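Local coordinates for protein MmeI (Methylophilus methylotrophus, PDB 5HR4) that acts as a Type IIL restriction-modification enzyme that binds DNA and probably transfers a methyl group from S-adenosyl-L-methionine to adenine N6, at residues A[680-685]-A[850-855]; A[749-754]-A[774-779]. All blocks are in the same frame, centred on the assembly; numbering follows the deposited sequence.

Contact 1: residues A[680-685]-A[850-855]. With nucleotides of chain C.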
ATOM      1  N   ASP A 680     -14.900  17.982 -11.167  1.00 30.07           N
ATOM      2  CA  ASP A 680     -14.569  19.134 -10.328  1.00 34.15           C
ATOM      3  C   ASP A 680     -15.346  20.398 -10.720  1.00 34.57           C
ATOM      4  O   ASP A 680     -15.831  21.126  -9.844  1.00 32.94           O
ATOM      5  CB  ASP A 680     -13.074  19.399 -10.397  1.00 35.25           C
ATOM      6  CG  ASP A 680     -12.694  20.668  -9.717  1.00 39.46           C
ATOM      7  OD1 ASP A 680     -13.300  20.966  -8.669  1.00 39.96           O
ATOM      8  OD2 ASP A 680     -11.803  21.372 -10.243  1.00 48.32           O
ATOM      9  N   GLU A 681     -15.452  20.691 -12.026  1.00 34.64           N
ATOM     10  CA  GLU A 681     -16.167  21.896 -12.465  1.00 36.64           C
ATOM     11  C   GLU A 681     -17.661  21.822 -12.171  1.00 31.70           C
ATOM     12  O   GLU A 681     -18.284  22.851 -11.903  1.00 36.19           O
ATOM     13  CB  GLU A 681     -15.965  22.140 -13.965  1.00 30.68           C
ATOM     14  CG  GLU A 681     -14.645  22.803 -14.350  1.00 34.82           C
ATOM     15  CD  GLU A 681     -13.449  21.837 -14.343  1.00 38.71           C
ATOM     16  OE1 GLU A 681     -13.632  20.614 -14.617  1.00 28.59           O
ATOM     17  OE2 GLU A 681     -12.323  22.324 -14.054  1.00 37.18           O
ATOM     18  N   PHE A 682     -18.245  20.624 -12.235  1.00 31.74           N
ATOM     19  CA  PHE A 682     -19.681  20.415 -12.059  1.00 31.28           C
ATOM     20  C   PHE A 682     -20.073  20.440 -10.582  1.00 35.59           C
ATOM     21  O   PHE A 682     -21.000  21.152 -10.187  1.00 35.60           O
ATOM     22  CB  PHE A 682     -20.072  19.074 -12.700  1.00 30.69           C
ATOM     23  CG  PHE A 682     -21.489  18.647 -12.429  1.00 34.84           C
ATOM     24  CD1 PHE A 682     -22.535  19.147 -13.191  1.00 39.72           C
ATOM     25  CD2 PHE A 682     -21.777  17.746 -11.420  1.00 38.14           C
ATOM     26  CE1 PHE A 682     -23.836  18.759 -12.960  1.00 36.62           C
ATOM     27  CE2 PHE A 682     -23.085  17.346 -11.177  1.00 39.41           C
ATOM     28  CZ  PHE A 682     -24.117  17.857 -11.945  1.00 42.15           C
ATOM     29  N   ILE A 683     -19.381  19.650  -9.761  1.00 31.99           N
ATOM     30  CA  ILE A 683     -19.598  19.659  -8.318  1.00 33.63           C
ATOM     31  C   ILE A 683     -19.430  21.063  -7.744  1.00 36.14           C
ATOM     32  O   ILE A 683     -20.169  21.466  -6.835  1.00 40.20           O
ATOM     33  CB  ILE A 683     -18.644  18.654  -7.646  1.00 29.19           C
ATOM     34  CG1 ILE A 683     -19.195  17.238  -7.797  1.00 27.10           C
ATOM     35  CG2 ILE A 683     -18.427  19.004  -6.195  1.00 31.97           C
ATOM     36  CD1 ILE A 683     -18.168  16.162  -7.652  1.00 26.11           C
ATOM     37  N   ASN A 684     -18.471  21.831  -8.252  1.00 29.72           N
ATOM     38  CA  ASN A 684     -18.088  23.086  -7.626  1.00 31.65           C
ATOM     39  C   ASN A 684     -18.548  24.303  -8.405  1.00 39.83           C
ATOM     40  O   ASN A 684     -18.111  25.423  -8.104  1.00 34.37           O
ATOM     41  CB  ASN A 684     -16.581  23.141  -7.444  1.00 31.02           C
ATOM     42  CG  ASN A 684     -16.117  22.121  -6.493  1.00 40.66           C
ATOM     43  OD1 ASN A 684     -16.730  21.946  -5.437  1.00 44.99           O
ATOM     44  ND2 ASN A 684     -15.070  21.379  -6.861  1.00 38.54           N
ATOM     45  N   ASN A 685     -19.391  24.106  -9.409  1.00 38.73           N
ATOM     46  CA  ASN A 685     -19.897  25.200 -10.229  1.00 43.10           C
ATOM     47  C   ASN A 685     -18.772  26.126 -10.700  1.00 41.49           C
ATOM     48  O   ASN A 685     -18.825  27.344 -10.521  1.00 44.14           O
ATOM     49  CB  ASN A 685     -20.964  25.985  -9.468  1.00 41.49           C
ATOM     50  CG  ASN A 685     -22.028  26.504 -10.377  1.00 41.43           C
ATOM     51  OD1 ASN A 685     -22.491  25.789 -11.264  1.00 43.25           O
ATOM     52  ND2 ASN A 685     -22.407  27.764 -10.194  1.00 44.45           N
ATOM     53  N   GLU A 850     -25.087  28.534  -4.130  1.00 46.18           N
ATOM     54  CA  GLU A 850     -24.514  27.366  -3.479  1.00 47.23           C
ATOM     55  C   GLU A 850     -24.153  26.370  -4.575  1.00 46.12           C
ATOM     56  O   GLU A 850     -25.010  26.004  -5.388  1.00 46.45           O
ATOM     57  CB  GLU A 850     -25.485  26.750  -2.462  1.00 54.10           C
ATOM     58  CG  GLU A 850     -24.831  26.164  -1.185  1.00 49.20           C
ATOM     59  CD  GLU A 850     -24.323  27.244  -0.232  1.00 47.50           C
ATOM     60  OE1 GLU A 850     -24.946  28.320  -0.185  1.00 47.71           O
ATOM     61  OE2 GLU A 850     -23.297  27.033   0.457  1.00 48.17           O
ATOM     62  N   SER A 851     -22.881  25.968  -4.626  1.00 43.91           N
ATOM     63  CA  SER A 851     -22.465  24.886  -5.508  1.00 37.38           C
ATOM     64  C   SER A 851     -23.066  23.571  -5.014  1.00 41.79           C
ATOM     65  O   SER A 851     -23.549  23.471  -3.882  1.00 47.21           O
ATOM     66  CB  SER A 851     -20.937  24.796  -5.568  1.00 36.68           C
ATOM     67  OG  SER A 851     -20.400  24.100  -4.445  1.00 38.38           O
ATOM     68  N   LEU A 852     -23.057  22.548  -5.871  1.00 38.13           N
ATOM     69  CA  LEU A 852     -23.537  21.250  -5.408  1.00 37.34           C
ATOM     70  C   LEU A 852     -22.688  20.731  -4.259  1.00 38.36           C
ATOM     71  O   LEU A 852     -23.185  19.982  -3.408  1.00 42.56           O
ATOM     72  CB  LEU A 852     -23.554  20.232  -6.544  1.00 41.54           C
ATOM     73  CG  LEU A 852     -24.648  20.435  -7.583  1.00 39.27           C
ATOM     74  CD1 LEU A 852     -24.525  19.406  -8.705  1.00 31.18           C
ATOM     75  CD2 LEU A 852     -25.998  20.366  -6.909  1.00 33.57           C
ATOM     76  N   ALA A 853     -21.415  21.125  -4.201  1.00 38.33           N
ATOM     77  CA  ALA A 853     -20.604  20.736  -3.054  1.00 36.81           C
ATOM     78  C   ALA A 853     -21.180  21.327  -1.775  1.00 37.46           C
ATOM     79  O   ALA A 853     -21.420  20.608  -0.800  1.00 43.38           O
ATOM     80  CB  ALA A 853     -19.154  21.171  -3.252  1.00 31.37           C
ATOM     81  N   GLY A 854     -21.456  22.632  -1.782  1.00 41.14           N
ATOM     82  CA  GLY A 854     -21.991  23.277  -0.593  1.00 40.05           C
ATOM     83  C   GLY A 854     -23.338  22.730  -0.174  1.00 39.42           C
ATOM     84  O   GLY A 854     -23.629  22.640   1.022  1.00 44.69           O
ATOM     85  N   LEU A 855     -24.163  22.327  -1.140  1.00 37.06           N
ATOM     86  CA  LEU A 855     -25.480  21.797  -0.816  1.00 35.05           C
ATOM     87  C   LEU A 855     -25.430  20.360  -0.335  1.00 40.41           C
ATOM     88  O   LEU A 855     -26.301  19.948   0.436  1.00 35.69           O
ATOM     89  CB  LEU A 855     -26.408  21.889  -2.022  1.00 41.39           C
ATOM     90  CG  LEU A 855     -27.076  23.254  -2.199  1.00 45.03           C
ATOM     91  CD1 LEU A 855     -27.407  23.507  -3.650  1.00 40.33           C
ATOM     92  CD2 LEU A 855     -28.327  23.295  -1.372  1.00 40.57           C
TER
ATOM     93  P    DG C   6     -14.603  16.981  -4.843  1.00 37.73           P
ATOM     94  OP1  DG C   6     -14.716  18.457  -4.807  1.00 42.11           O
ATOM     95  OP2  DG C   6     -15.719  16.119  -4.358  1.00 34.64           O
ATOM     96  O5'  DG C   6     -14.200  16.376  -6.285  1.00 38.20           O
ATOM     97  C5'  DG C   6     -13.983  17.193  -7.380  1.00 36.49           C
ATOM     98  C4'  DG C   6     -12.684  16.837  -8.089  1.00 34.35           C
ATOM     99  O4'  DG C   6     -11.659  16.458  -7.157  1.00 32.48           O
ATOM    100  C3'  DG C   6     -12.747  15.733  -9.142  1.00 34.17           C
ATOM    101  O3'  DG C   6     -12.091  16.230 -10.249  1.00 37.51           O
ATOM    102  C2'  DG C   6     -11.950  14.594  -8.524  1.00 34.21           C
ATOM    103  C1'  DG C   6     -10.948  15.352  -7.667  1.00 35.29           C
ATOM    104  N9   DG C   6     -10.501  14.599  -6.512  1.00 37.81           N
ATOM    105  C8   DG C   6     -11.219  14.409  -5.355  1.00 30.96           C
ATOM    106  N7   DG C   6     -10.584  13.714  -4.466  1.00 32.32           N
ATOM    107  C5   DG C   6      -9.363  13.424  -5.060  1.00 30.02           C
ATOM    108  C6   DG C   6      -8.264  12.702  -4.556  1.00 27.75           C
ATOM    109  O6   DG C   6      -8.154  12.154  -3.460  1.00 34.44           O
ATOM    110  N1   DG C   6      -7.223  12.634  -5.470  1.00 33.78           N
ATOM    111  C2   DG C   6      -7.234  13.205  -6.720  1.00 31.50           C
ATOM    112  N2   DG C   6      -6.125  13.035  -7.453  1.00 27.25           N
ATOM    113  N3   DG C   6      -8.263  13.897  -7.211  1.00 32.74           N
ATOM    114  C4   DG C   6      -9.293  13.959  -6.327  1.00 31.77           C
ATOM    115  P    DT C   7     -12.129  15.520 -11.679  1.00 33.64           P
ATOM    116  OP1  DT C   7     -13.086  16.290 -12.499  1.00 35.57           O
ATOM    117  OP2  DT C   7     -12.285  14.052 -11.579  1.00 37.50           O
ATOM    118  O5'  DT C   7     -10.676  15.866 -12.180  1.00 33.74           O
ATOM    119  C5'  DT C   7     -10.200  17.182 -11.950  1.00 31.78           C
ATOM    120  C4'  DT C   7      -8.936  17.452 -12.747  1.00 37.69           C
ATOM    121  O4'  DT C   7      -7.866  16.621 -12.237  1.00 38.50           O
ATOM    122  C3'  DT C   7      -9.000  17.141 -14.247  1.00 28.33           C
ATOM    123  O3'  DT C   7      -8.061  17.962 -14.889  1.00 30.59           O
ATOM    124  C2'  DT C   7      -8.558  15.688 -14.261  1.00 28.95           C
ATOM    125  C1'  DT C   7      -7.417  15.759 -13.259  1.00 29.99           C
ATOM    126  N1   DT C   7      -7.094  14.494 -12.630  1.00 31.49           N
ATOM    127  C2   DT C   7      -5.810  14.009 -12.726  1.00 30.18           C
ATOM    128  O2   DT C   7      -4.930  14.579 -13.343  1.00 32.20           O
ATOM    129  N3   DT C   7      -5.595  12.827 -12.070  1.00 27.80           N
ATOM    130  C4   DT C   7      -6.518  12.112 -11.332  1.00 30.66           C
ATOM    131  O4   DT C   7      -6.235  11.058 -10.777  1.00 28.33           O
ATOM    132  C5   DT C   7      -7.843  12.694 -11.259  1.00 32.36           C
ATOM    133  C7   DT C   7      -8.925  12.012 -10.495  1.00 25.79           C
ATOM    134  C6   DT C   7      -8.062  13.847 -11.900  1.00 32.23           C
TER
HETATM  135  O   HOH W   1     -22.540  23.111  -8.230  1.00 33.20           O
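At an N-terminal helix cap, the start of helix 852-856 meets the end of helix 679-683, joining the C-terminal domain to the target recognition domain. Ser851 is the N-cap: its OG, between the backbone N and the carbonyl carbon (chi1 81°), accepts from Gly854 N at 3.2 Å, nearly straight at 165°. One direct hydrogen bond crosses, from Ala853 N to Ile683 O (2.9 Å). It lies in the carbonyl plane but is bent at the hydrogen (140°). Through it a first-turn N-H of one helix is paired with a carbonyl at the end of the other. Water 1 adds a second bridge, accepting from Leu852 N and donating to Phe682 O.

Apolar groups close the junction beside these bonds. Phe682 and Leu852 cross obliquely, Phe682 CE2 lying 3.5 Å from Leu852 CD1, while Ile683 CG2 rests 3.7 Å from Ala853 CB. Asn684 ND2 donates to Asp680 OD1 at 2.6 Å, with the acceptor in the amide plane; this bond helps fix the amide with Asn684 OD1 3.4 Å from Ala853 CB. At its other end helix 679-683 meets DNA, where Asp680 N donates to OP1 of DT7 of chain C at 2.8 Å. Around the junction, Arg757 lies against both Ile683 and Ala853, Leu852 touches Pro761, and Phe682 packs on Leu748 of strand 746-750.

Contact 2: residues A[749-754]-A[774-779]; sequences IPETSS and ATYHIP. With nucleotides of chain C; nucleotides of chain B.
Three backbone hydrogen bonds tie residues 749-754 to 774-779. Ile749 and Tyr776 form an antiparallel hydrogen-bonded pair: Ile749 N donates to Tyr776 O (2.9 Å, 174°) and Tyr776 N to Ile749 O (2.8 Å, 170°). Of the two donors, Tyr776 N sits in the carbonyl plane of Ile749, whereas Ile749 N stands above that of Tyr776. Pro750 faces Thr775 in a non-hydrogen-bonded pair, and beyond it Glu751 N reaches Ala774 O at 2.9 Å.

Side-chain packing is concentrated on the face carrying Ile749 and Tyr776. Ile749 CD1 lies 3.8 Å from Tyr776 O, and Glu751 CG meets CE1 at the edge of the tyrosine ring, also at 3.8 Å. The two strands are the central pair of a four-stranded antiparallel sheet in the target recognition domain, with 641-642 outside 775-779 and 763-765 outside 746-750. After Pro750 the chain turns at Glu751 and resumes as strand 752-753, which pairs with 808-810 in another sheet.

The polar contacts centre on the carboxylate of Glu751. With CG anti to the backbone N (chi1 -167°) and the chain bent at chi2, OE2 accepts from N4 of DC5 of chain B at 3.2 Å, a direct reading of the major-groove edge of cytosine. Water 2 donates to the same OE2 and accepts from Tyr776 OH, while Thr752 OG1 donates to OE1 from above the carboxylate plane, so both oxygens are positioned by neighbours. An alanine here would remove the carboxylate and would probably lose the cytosine N4 bond together with both of these supports. On the other DNA strand, Ser754 N donates to OP2 of DG6 of chain C at 3.3 Å.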
ATOM      1  N   ILE A 749     -23.076  12.302 -14.041  1.00 36.12           N
ATOM      2  CA  ILE A 749     -22.637  11.715 -12.778  1.00 33.08           C
ATOM      3  C   ILE A 749     -21.131  11.912 -12.652  1.00 33.85           C
ATOM      4  O   ILE A 749     -20.374  11.401 -13.479  1.00 38.24           O
ATOM      5  CB  ILE A 749     -22.969  10.217 -12.674  1.00 36.42           C
ATOM      6  CG1 ILE A 749     -24.448   9.938 -12.979  1.00 40.91           C
ATOM      7  CG2 ILE A 749     -22.565   9.701 -11.298  1.00 36.48           C
ATOM      8  CD1 ILE A 749     -24.773   9.755 -14.471  1.00 36.64           C
ATOM      9  N   PRO A 750     -20.641  12.635 -11.648  1.00 31.90           N
ATOM     10  CA  PRO A 750     -19.190  12.795 -11.490  1.00 29.84           C
ATOM     11  C   PRO A 750     -18.496  11.472 -11.198  1.00 35.28           C
ATOM     12  O   PRO A 750     -19.035  10.601 -10.512  1.00 40.75           O
ATOM     13  CB  PRO A 750     -19.071  13.753 -10.300  1.00 32.72           C
ATOM     14  CG  PRO A 750     -20.335  14.555 -10.360  1.00 32.36           C
ATOM     15  CD  PRO A 750     -21.390  13.566 -10.794  1.00 34.47           C
ATOM     16  N   GLU A 751     -17.260  11.341 -11.691  1.00 30.74           N
ATOM     17  CA  GLU A 751     -16.579  10.058 -11.577  1.00 30.83           C
ATOM     18  C   GLU A 751     -15.924   9.873 -10.209  1.00 30.11           C
ATOM     19  O   GLU A 751     -16.098   8.831  -9.573  1.00 30.63           O
ATOM     20  CB  GLU A 751     -15.551   9.912 -12.693  1.00 34.85           C
ATOM     21  CG  GLU A 751     -15.006   8.500 -12.854  1.00 34.26           C
ATOM     22  CD  GLU A 751     -13.493   8.469 -12.854  1.00 35.38           C
ATOM     23  OE1 GLU A 751     -12.883   9.315 -12.154  1.00 37.97           O
ATOM     24  OE2 GLU A 751     -12.919   7.607 -13.550  1.00 32.98           O
ATOM     25  N   THR A 752     -15.191  10.876  -9.729  1.00 29.48           N
ATOM     26  CA  THR A 752     -14.371  10.768  -8.527  1.00 30.19           C
ATOM     27  C   THR A 752     -14.729  11.912  -7.591  1.00 33.87           C
ATOM     28  O   THR A 752     -14.601  13.079  -7.977  1.00 37.05           O
ATOM     29  CB  THR A 752     -12.892  10.812  -8.908  1.00 29.17           C
ATOM     30  OG1 THR A 752     -12.646   9.795  -9.887  1.00 37.06           O
ATOM     31  CG2 THR A 752     -11.985  10.593  -7.723  1.00 21.54           C
ATOM     32  N   SER A 753     -15.171  11.590  -6.366  1.00 31.34           N
ATOM     33  CA  SER A 753     -15.795  12.602  -5.507  1.00 33.58           C
ATOM     34  C   SER A 753     -15.841  12.128  -4.059  1.00 33.30           C
ATOM     35  O   SER A 753     -15.836  10.926  -3.776  1.00 33.78           O
ATOM     36  CB  SER A 753     -17.206  12.947  -5.976  1.00 27.08           C
ATOM     37  OG  SER A 753     -18.035  11.796  -5.952  1.00 30.40           O
ATOM     38  N   SER A 754     -15.952  13.106  -3.153  1.00 36.39           N
ATOM     39  CA  SER A 754     -15.660  12.917  -1.730  1.00 34.54           C
ATOM     40  C   SER A 754     -16.543  11.860  -1.071  1.00 32.70           C
ATOM     41  O   SER A 754     -17.764  11.858  -1.223  1.00 29.66           O
ATOM     42  CB  SER A 754     -15.825  14.252  -0.995  1.00 32.54           C
ATOM     43  OG  SER A 754     -15.437  14.139   0.366  1.00 41.99           O
ATOM     44  N   ALA A 774     -13.956  12.623 -16.826  1.00 32.01           N
ATOM     45  CA  ALA A 774     -14.110  12.589 -15.378  1.00 32.68           C
ATOM     46  C   ALA A 774     -15.554  12.494 -14.949  1.00 29.30           C
ATOM     47  O   ALA A 774     -15.857  12.815 -13.801  1.00 34.03           O
ATOM     48  CB  ALA A 774     -13.480  13.831 -14.740  1.00 30.52           C
ATOM     49  N   THR A 775     -16.450  12.087 -15.841  1.00 28.19           N
ATOM     50  CA  THR A 775     -17.878  12.038 -15.567  1.00 30.60           C
ATOM     51  C   THR A 775     -18.469  10.906 -16.383  1.00 32.61           C
ATOM     52  O   THR A 775     -17.874  10.453 -17.358  1.00 35.36           O
ATOM     53  CB  THR A 775     -18.595  13.339 -15.967  1.00 32.95           C
ATOM     54  OG1 THR A 775     -18.594  13.448 -17.404  1.00 32.53           O
ATOM     55  CG2 THR A 775     -17.931  14.581 -15.355  1.00 29.67           C
ATOM     56  N   TYR A 776     -19.664  10.477 -16.006  1.00 34.33           N
ATOM     57  CA  TYR A 776     -20.482   9.604 -16.839  1.00 35.60           C
ATOM     58  C   TYR A 776     -21.764  10.352 -17.166  1.00 36.80           C
ATOM     59  O   TYR A 776     -22.037  11.408 -16.593  1.00 40.70           O
ATOM     60  CB  TYR A 776     -20.793   8.271 -16.130  1.00 36.48           C
ATOM     61  CG  TYR A 776     -19.613   7.336 -16.072  1.00 37.81           C
ATOM     62  CD1 TYR A 776     -18.567   7.569 -15.186  1.00 36.74           C
ATOM     63  CD2 TYR A 776     -19.521   6.239 -16.929  1.00 38.14           C
ATOM     64  CE1 TYR A 776     -17.467   6.731 -15.139  1.00 33.32           C
ATOM     65  CE2 TYR A 776     -18.425   5.389 -16.887  1.00 36.22           C
ATOM     66  CZ  TYR A 776     -17.401   5.638 -15.983  1.00 35.95           C
ATOM     67  OH  TYR A 776     -16.302   4.796 -15.922  1.00 33.27           O
ATOM     68  N   HIS A 777     -22.565   9.805 -18.081  1.00 39.57           N
ATOM     69  CA  HIS A 777     -23.834  10.461 -18.385  1.00 35.44           C
ATOM     70  C   HIS A 777     -24.804   9.510 -19.076  1.00 36.29           C
ATOM     71  O   HIS A 777     -24.403   8.558 -19.757  1.00 31.66           O
ATOM     72  CB  HIS A 777     -23.636  11.705 -19.243  1.00 32.34           C
ATOM     73  CG  HIS A 777     -23.097  11.419 -20.610  1.00 39.94           C
ATOM     74  ND1 HIS A 777     -21.755  11.198 -20.846  1.00 39.64           N
ATOM     75  CD2 HIS A 777     -23.714  11.332 -21.814  1.00 35.99           C
ATOM     76  CE1 HIS A 777     -21.572  10.986 -22.139  1.00 41.90           C
ATOM     77  NE2 HIS A 777     -22.743  11.060 -22.747  1.00 39.08           N
ATOM     78  N   ILE A 778     -26.090   9.790 -18.872  1.00 35.40           N
ATOM     79  CA  ILE A 778     -27.212   9.080 -19.476  1.00 37.80           C
ATOM     80  C   ILE A 778     -27.907  10.051 -20.429  1.00 38.45           C
ATOM     81  O   ILE A 778     -28.547  11.011 -19.972  1.00 42.19           O
ATOM     82  CB  ILE A 778     -28.186   8.555 -18.414  1.00 39.35           C
ATOM     83  CG1 ILE A 778     -27.482   7.572 -17.478  1.00 41.48           C
ATOM     84  CG2 ILE A 778     -29.386   7.878 -19.067  1.00 39.49           C
ATOM     85  CD1 ILE A 778     -28.420   6.847 -16.529  1.00 36.75           C
ATOM     86  N   PRO A 779     -27.798   9.867 -21.745  1.00 37.83           N
ATOM     87  CA  PRO A 779     -28.420  10.825 -22.667  1.00 43.34           C
ATOM     88  C   PRO A 779     -29.939  10.741 -22.631  1.00 44.73           C
ATOM     89  O   PRO A 779     -30.526   9.653 -22.613  1.00 46.31           O
ATOM     90  CB  PRO A 779     -27.858  10.423 -24.042  1.00 37.99           C
ATOM     91  CG  PRO A 779     -27.374   9.029 -23.886  1.00 38.47           C
ATOM     92  CD  PRO A 779     -26.925   8.909 -22.449  1.00 41.62           C
TER
ATOM     93  P    DG C   6     -14.603  16.981  -4.843  1.00 37.73           P
ATOM     94  OP1  DG C   6     -14.716  18.457  -4.807  1.00 42.11           O
ATOM     95  OP2  DG C   6     -15.719  16.119  -4.358  1.00 34.64           O
ATOM     96  O5'  DG C   6     -14.200  16.376  -6.285  1.00 38.20           O
ATOM     97  C5'  DG C   6     -13.983  17.193  -7.380  1.00 36.49           C
ATOM     98  C4'  DG C   6     -12.684  16.837  -8.089  1.00 34.35           C
ATOM     99  O4'  DG C   6     -11.659  16.458  -7.157  1.00 32.48           O
ATOM    100  C3'  DG C   6     -12.747  15.733  -9.142  1.00 34.17           C
ATOM    101  O3'  DG C   6     -12.091  16.230 -10.249  1.00 37.51           O
ATOM    102  C2'  DG C   6     -11.950  14.594  -8.524  1.00 34.21           C
ATOM    103  C1'  DG C   6     -10.948  15.352  -7.667  1.00 35.29           C
ATOM    104  N9   DG C   6     -10.501  14.599  -6.512  1.00 37.81           N
ATOM    105  C8   DG C   6     -11.219  14.409  -5.355  1.00 30.96           C
ATOM    106  N7   DG C   6     -10.584  13.714  -4.466  1.00 32.32           N
ATOM    107  C5   DG C   6      -9.363  13.424  -5.060  1.00 30.02           C
ATOM    108  C6   DG C   6      -8.264  12.702  -4.556  1.00 27.75           C
ATOM    109  O6   DG C   6      -8.154  12.154  -3.460  1.00 34.44           O
ATOM    110  N1   DG C   6      -7.223  12.634  -5.470  1.00 33.78           N
ATOM    111  C2   DG C   6      -7.234  13.205  -6.720  1.00 31.50           C
ATOM    112  N2   DG C   6      -6.125  13.035  -7.453  1.00 27.25           N
ATOM    113  N3   DG C   6      -8.263  13.897  -7.211  1.00 32.74           N
ATOM    114  C4   DG C   6      -9.293  13.959  -6.327  1.00 31.77           C
TER
ATOM    115  P    DC B   5     -11.605   0.572 -10.270  1.00 34.78           P
ATOM    116  OP1  DC B   5     -11.635  -0.691  -9.490  1.00 31.44           O
ATOM    117  OP2  DC B   5     -12.427   1.744  -9.924  1.00 33.13           O
ATOM    118  O5'  DC B   5     -10.112   1.110 -10.237  1.00 31.69           O
ATOM    119  C5'  DC B   5      -9.059   0.294 -10.649  1.00 26.57           C
ATOM    120  C4'  DC B   5      -7.896   1.168 -11.037  1.00 30.45           C
ATOM    121  O4'  DC B   5      -8.272   2.007 -12.131  1.00 28.27           O
ATOM    122  C3'  DC B   5      -7.490   2.165  -9.977  1.00 29.17           C
ATOM    123  O3'  DC B   5      -6.650   1.538  -9.052  1.00 28.89           O
ATOM    124  C2'  DC B   5      -6.752   3.239 -10.789  1.00 28.96           C
ATOM    125  C1'  DC B   5      -7.332   3.055 -12.199  1.00 28.68           C
ATOM    126  N1   DC B   5      -8.011   4.227 -12.735  1.00 28.79           N
ATOM    127  C2   DC B   5      -7.467   4.874 -13.845  1.00 31.00           C
ATOM    128  O2   DC B   5      -6.406   4.458 -14.309  1.00 29.47           O
ATOM    129  N3   DC B   5      -8.106   5.948 -14.365  1.00 30.13           N
ATOM    130  C4   DC B   5      -9.254   6.362 -13.810  1.00 31.97           C
ATOM    131  N4   DC B   5      -9.871   7.426 -14.348  1.00 28.83           N
ATOM    132  C5   DC B   5      -9.822   5.700 -12.678  1.00 28.66           C
ATOM    133  C6   DC B   5      -9.175   4.643 -12.187  1.00 25.55           C
TER
ATOM    134  P    DT C   5     -13.779  18.408   1.375  1.00 45.78           P
ATOM    135  OP1  DT C   5     -14.928  19.336   1.448  1.00 40.59           O
ATOM    136  OP2  DT C   5     -13.753  17.172   2.196  1.00 43.78           O
ATOM    137  O5'  DT C   5     -13.575  17.975  -0.163  1.00 43.48           O
ATOM    138  C5'  DT C   5     -12.867  18.856  -1.084  1.00 37.57           C
ATOM    139  C4'  DT C   5     -12.527  18.136  -2.377  1.00 35.37           C
ATOM    140  O4'  DT C   5     -11.136  17.708  -2.359  1.00 34.68           O
ATOM    141  C3'  DT C   5     -13.308  16.852  -2.623  1.00 36.69           C
ATOM    142  O3'  DT C   5     -13.320  16.629  -3.963  1.00 33.00           O
ATOM    143  C2'  DT C   5     -12.399  15.822  -1.971  1.00 34.56           C
ATOM    144  C1'  DT C   5     -11.115  16.313  -2.568  1.00 33.76           C
ATOM    145  N1   DT C   5      -9.859  15.707  -2.019  1.00 37.50           N
ATOM    146  C2   DT C   5      -8.732  15.767  -2.803  1.00 34.83           C
ATOM    147  O2   DT C   5      -8.715  16.303  -3.886  1.00 32.47           O
ATOM    148  N3   DT C   5      -7.630  15.178  -2.283  1.00 38.21           N
ATOM    149  C4   DT C   5      -7.520  14.531  -1.075  1.00 40.47           C
ATOM    150  O4   DT C   5      -6.453  14.046  -0.708  1.00 35.08           O
ATOM    151  C5   DT C   5      -8.747  14.485  -0.273  1.00 40.59           C
ATOM    152  C7   DT C   5      -8.758  13.811   1.091  1.00 35.52           C
ATOM    153  C6   DT C   5      -9.855  15.063  -0.796  1.00 32.88           C
TER
HETATM  154  O   HOH W   2     -14.334   5.311 -13.883  1.00 27.79           O
HETATM  155  O   HOH W   3     -14.904  13.394 -11.622  1.00 29.59           O

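Contact 2 is nested along the chain inside the loop closed by contact 1, and their centres are 13 Å apart. They touch directly: Phe682 CD2 packs 3.7 Å from Pro750 CG, and Ile683 CD1 lies 3.7 Å from Pro750 CB and 3.8 Å from Ser753 CB. Helix 679-683 thus packs against both the start of helix 852-856 and the end of strand 746-750. Both contacts reach the chain C backbone at successive phosphates, residues 749-754 bonding that of DG6 and residues 680-685 that of DT7, while contact 2 also reads a base of chain B. The sinefungin pocket and calcium site lie elsewhere in the chain, away from both contacts.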